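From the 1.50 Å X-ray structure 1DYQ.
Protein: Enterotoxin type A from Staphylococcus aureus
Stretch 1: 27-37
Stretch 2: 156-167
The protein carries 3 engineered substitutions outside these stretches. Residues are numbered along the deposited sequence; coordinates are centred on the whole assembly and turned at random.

Stretch 1, residues 27-37: LKQIYYYNEKA
Stretch 2, residues 156-167: LDLQARRYLQEK

Aromatic rings commonly pack over the aliphatic parts of long polar side chains; residues 27-37 and 156-167 of this enterotoxin are a compact example. Helix 27-32 meets helix 156-167 at 118° between their N-to-C directions, with axes 9.0 Å apart at closest approach. The register is set at Tyr32 and Arg162, whose CA atoms lie 5.4 Å apart. Beyond the helix the chain passes through a loop at Tyr33 and Asn34 and is a strand by 36-37.

Both rings are laid on aliphatic carbons. The CA-to-CB bonds of Tyr31 and Tyr32 point sideways, so chi1 carries each ring to the partner. Tyr31 is m (-72°, chi2 -69°), and Arg161 CD sits 3.6 Å from its ring centroid, nearly along the normal. Arg161 (m, t, t) is extended and held by Asp157 (chi1 t): Arg161 NE donates to Asp157 OD1 at 3.0 Å, and Arg161 NH2 forms a salt bridge with Asp157 OD2 at 2.9 Å. Tyr32 is t (-168°, chi2 66°), which puts its ring face over Gln165 CG, 3.7 Å from the Tyr32 centroid and 22° off the normal. Gln165 and Glu166 share chi1 t and chi2 p; at the ring edge, Tyr32 OH donates to Glu166 OE1 at 2.7 Å.

Arg162 runs t, t, then bends at chi3 (m, -74°), and its NH1 donates to Tyr32 O at 2.9 Å. Its guanidinium presents a face to Tyr31 O and an edge to Tyr32 O and Asn34 OD1. Asn34, with chi1 p and phi/psi -84/173, donates from ND2 to Ile30 O at 2.9 Å, tying the loop back to the helix. Lys36 (m, t, m, m) curls so that NZ donates to Asn34 OD1 at 2.8 Å, although Lys36 NZ is 3.7 Å from the like-charged Arg162 NH2. A water donates to Tyr31 O and Leu158 O, both 2.7 Å from its oxygen, bridging the backbones.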

# COMPACT_ATOMS: atom_id res chain seq x y z
N LEU A 27 -6.32 -7.92 -7.60
CA LEU A 27 -6.52 -6.88 -6.57
C LEU A 27 -6.86 -7.47 -5.24
O LEU A 27 -6.39 -7.04 -4.18
CB LEU A 27 -7.64 -5.92 -7.04
CG LEU A 27 -7.19 -4.85 -8.02
CD1 LEU A 27 -8.37 -4.34 -8.85
CD2 LEU A 27 -6.48 -3.72 -7.31
N LYS A 28 -7.75 -8.50 -5.21
CA LYS A 28 -8.10 -9.13 -3.96
C LYS A 28 -6.90 -9.80 -3.30
O LYS A 28 -6.67 -9.72 -2.12
CB LYS A 28 -9.21 -10.18 -4.15
CG LYS A 28 -9.71 -10.72 -2.82
CD LYS A 28 -10.96 -11.59 -3.05
CE LYS A 28 -11.34 -12.27 -1.74
NZ LYS A 28 -12.48 -13.22 -1.94
N GLN A 29 -6.06 -10.45 -4.19
CA GLN A 29 -4.85 -11.06 -3.60
C GLN A 29 -3.93 -10.03 -2.99
O GLN A 29 -3.46 -10.22 -1.86
CB GLN A 29 -4.11 -11.82 -4.73
CG GLN A 29 -2.79 -12.43 -4.18
CD GLN A 29 -2.05 -13.15 -5.30
OE1 GLN A 29 -2.09 -12.75 -6.44
NE2 GLN A 29 -1.37 -14.25 -4.93
N ILE A 30 -3.67 -8.94 -3.70
CA ILE A 30 -2.65 -7.98 -3.22
C ILE A 30 -3.11 -7.18 -2.05
O ILE A 30 -2.33 -6.73 -1.21
CB ILE A 30 -2.11 -7.12 -4.37
CG1 ILE A 30 -0.72 -6.55 -4.10
CG2 ILE A 30 -3.06 -5.97 -4.69
CD1 ILE A 30 0.02 -7.08 -2.94
N TYR A 31 -4.47 -7.02 -1.85
CA TYR A 31 -4.94 -6.31 -0.67
C TYR A 31 -5.55 -7.17 0.38
O TYR A 31 -5.92 -6.64 1.48
CB TYR A 31 -5.98 -5.22 -1.13
CG TYR A 31 -5.27 -4.10 -1.83
CD1 TYR A 31 -4.42 -3.25 -1.09
CD2 TYR A 31 -5.41 -3.83 -3.18
CE1 TYR A 31 -3.75 -2.22 -1.71
CE2 TYR A 31 -4.75 -2.80 -3.80
CZ TYR A 31 -3.89 -1.99 -3.07
OH TYR A 31 -3.25 -0.95 -3.65
N TYR A 32 -5.69 -8.48 0.23
CA TYR A 32 -6.33 -9.32 1.22
C TYR A 32 -5.64 -10.67 1.45
O TYR A 32 -5.79 -11.22 2.52
CB TYR A 32 -7.79 -9.54 0.78
CG TYR A 32 -8.71 -10.15 1.80
CD1 TYR A 32 -9.04 -9.48 2.97
CD2 TYR A 32 -9.29 -11.39 1.55
CE1 TYR A 32 -9.91 -10.05 3.89
CE2 TYR A 32 -10.16 -11.97 2.47
CZ TYR A 32 -10.44 -11.30 3.63
OH TYR A 32 -11.31 -11.88 4.54
N TYR A 33 -4.84 -11.12 0.47
CA TYR A 33 -4.12 -12.40 0.66
C TYR A 33 -2.61 -12.16 0.48
O TYR A 33 -1.87 -13.07 0.08
CB TYR A 33 -4.59 -13.42 -0.35
CG TYR A 33 -6.04 -13.84 -0.27
CD1 TYR A 33 -6.58 -14.35 0.88
CD2 TYR A 33 -6.84 -13.73 -1.41
CE1 TYR A 33 -7.92 -14.74 0.93
CE2 TYR A 33 -8.17 -14.16 -1.38
CZ TYR A 33 -8.68 -14.63 -0.21
OH TYR A 33 -10.00 -15.07 -0.19
N ASN A 34 -2.16 -11.00 0.86
CA ASN A 34 -0.77 -10.59 0.64
C ASN A 34 0.18 -11.10 1.73
O ASN A 34 -0.18 -11.74 2.69
CB ASN A 34 -0.67 -9.08 0.50
CG ASN A 34 -1.10 -8.29 1.71
OD1 ASN A 34 -1.00 -8.74 2.85
ND2 ASN A 34 -1.54 -7.04 1.52
N GLU A 35 1.47 -10.84 1.46
CA GLU A 35 2.54 -11.15 2.42
C GLU A 35 3.30 -9.84 2.65
O GLU A 35 3.67 -9.18 1.66
CB GLU A 35 3.54 -12.17 1.82
CG GLU A 35 2.89 -13.52 1.47
CD GLU A 35 3.96 -14.57 1.12
OE1 GLU A 35 4.66 -14.41 0.13
OE2 GLU A 35 4.03 -15.57 1.88
N LYS A 36 3.41 -9.41 3.90
CA LYS A 36 4.00 -8.12 4.19
C LYS A 36 5.29 -8.16 5.00
O LYS A 36 5.45 -9.02 5.90
CB LYS A 36 2.97 -7.26 5.00
CG LYS A 36 1.79 -6.85 4.11
CD LYS A 36 0.80 -6.00 4.94
CE LYS A 36 0.12 -6.82 6.01
NZ LYS A 36 -0.58 -8.02 5.50
N ALA A 37 6.19 -7.29 4.64
CA ALA A 37 7.41 -7.06 5.44
C ALA A 37 7.05 -5.93 6.43
O ALA A 37 6.67 -4.85 5.99
CB ALA A 37 8.55 -6.61 4.54
N LEU A 156 -0.81 2.84 5.16
CA LEU A 156 -2.20 3.23 5.44
C LEU A 156 -3.16 2.62 4.43
O LEU A 156 -4.22 2.09 4.85
CB LEU A 156 -2.35 4.75 5.38
CG LEU A 156 -1.44 5.54 6.35
CD1 LEU A 156 -1.69 7.02 6.15
CD2 LEU A 156 -1.66 5.11 7.78
N ASP A 157 -2.80 2.59 3.17
CA ASP A 157 -3.68 2.07 2.11
C ASP A 157 -3.85 0.57 2.21
O ASP A 157 -4.95 0.04 2.06
CB ASP A 157 -3.10 2.51 0.76
CG ASP A 157 -4.06 2.43 -0.40
OD1 ASP A 157 -5.30 2.43 -0.14
OD2 ASP A 157 -3.62 2.37 -1.56
N LEU A 158 -2.79 -0.18 2.56
CA LEU A 158 -2.94 -1.62 2.77
C LEU A 158 -3.95 -1.90 3.88
O LEU A 158 -4.79 -2.79 3.77
CB LEU A 158 -1.57 -2.24 3.11
CG LEU A 158 -0.60 -2.32 1.93
CD1 LEU A 158 0.80 -2.73 2.46
CD2 LEU A 158 -1.10 -3.34 0.91
N GLN A 159 -3.85 -1.14 4.98
CA GLN A 159 -4.76 -1.39 6.10
C GLN A 159 -6.19 -1.00 5.70
O GLN A 159 -7.09 -1.81 6.00
CB GLN A 159 -4.37 -0.64 7.35
CG GLN A 159 -3.05 -1.09 7.99
CD GLN A 159 -2.74 -0.15 9.18
OE1 GLN A 159 -3.39 -0.28 10.21
NE2 GLN A 159 -1.76 0.69 8.99
N ALA A 160 -6.33 0.11 5.02
CA ALA A 160 -7.71 0.54 4.65
C ALA A 160 -8.37 -0.41 3.69
O ALA A 160 -9.50 -0.86 3.91
CB ALA A 160 -7.68 1.96 4.09
N ARG A 161 -7.63 -0.83 2.63
CA ARG A 161 -8.25 -1.73 1.67
C ARG A 161 -8.47 -3.11 2.19
O ARG A 161 -9.43 -3.78 1.76
CB ARG A 161 -7.44 -1.75 0.35
CG ARG A 161 -7.29 -0.36 -0.25
CD ARG A 161 -7.05 -0.47 -1.76
NE ARG A 161 -6.35 0.66 -2.27
CZ ARG A 161 -6.08 0.95 -3.54
NH1 ARG A 161 -6.58 0.19 -4.52
NH2 ARG A 161 -5.31 1.98 -3.84
N ARG A 162 -7.71 -3.60 3.18
CA ARG A 162 -7.97 -4.90 3.77
C ARG A 162 -9.35 -4.88 4.48
O ARG A 162 -10.14 -5.77 4.25
CB ARG A 162 -6.91 -5.32 4.79
CG ARG A 162 -7.19 -6.67 5.44
CD ARG A 162 -6.01 -7.11 6.33
NE ARG A 162 -4.92 -7.52 5.45
CZ ARG A 162 -4.85 -8.66 4.80
NH1 ARG A 162 -5.77 -9.59 4.92
NH2 ARG A 162 -3.82 -8.84 3.95
N TYR A 163 -9.60 -3.74 5.14
CA TYR A 163 -10.93 -3.58 5.79
C TYR A 163 -12.01 -3.46 4.73
O TYR A 163 -13.10 -4.07 4.93
CB TYR A 163 -10.88 -2.32 6.66
CG TYR A 163 -12.26 -1.94 7.20
CD1 TYR A 163 -12.83 -2.64 8.23
CD2 TYR A 163 -12.94 -0.88 6.60
CE1 TYR A 163 -14.10 -2.29 8.71
CE2 TYR A 163 -14.22 -0.55 7.06
CZ TYR A 163 -14.76 -1.25 8.10
OH TYR A 163 -16.02 -0.88 8.58
N LEU A 164 -11.79 -2.76 3.64
CA LEU A 164 -12.82 -2.65 2.60
C LEU A 164 -13.15 -4.01 2.03
O LEU A 164 -14.30 -4.29 1.68
CB LEU A 164 -12.46 -1.66 1.52
CG LEU A 164 -12.22 -0.21 1.96
CD1 LEU A 164 -11.83 0.67 0.81
CD2 LEU A 164 -13.48 0.32 2.68
N GLN A 165 -12.14 -4.87 1.85
CA GLN A 165 -12.44 -6.23 1.38
C GLN A 165 -13.25 -6.99 2.40
O GLN A 165 -14.26 -7.64 2.05
CB GLN A 165 -11.09 -6.96 1.09
CG GLN A 165 -11.34 -8.36 0.52
CD GLN A 165 -12.05 -8.31 -0.82
OE1 GLN A 165 -11.81 -7.49 -1.68
NE2 GLN A 165 -12.99 -9.26 -0.96
N GLU A 166 -12.89 -6.97 3.66
CA GLU A 166 -13.54 -7.70 4.71
C GLU A 166 -14.99 -7.24 4.94
O GLU A 166 -15.87 -8.09 5.07
CB GLU A 166 -12.78 -7.51 6.05
CG GLU A 166 -13.32 -8.47 7.13
CD GLU A 166 -13.08 -9.92 6.69
OE1 GLU A 166 -11.90 -10.29 6.59
OE2 GLU A 166 -14.06 -10.63 6.41
N LYS A 167 -15.18 -5.94 4.95
CA LYS A 167 -16.51 -5.39 5.27
C LYS A 167 -17.39 -5.28 4.06
O LYS A 167 -18.62 -5.59 4.18
CB LYS A 167 -16.33 -4.04 5.98
CG LYS A 167 -17.64 -3.30 6.27
CD LYS A 167 -18.35 -3.94 7.45
CE LYS A 167 -19.47 -3.03 7.96
NZ LYS A 167 -19.95 -3.51 9.29
O HOH W 1 -4.02 -4.83 2.24
O HOH W 2 -2.74 -11.46 3.94
O HOH W 3 -2.72 -5.94 4.29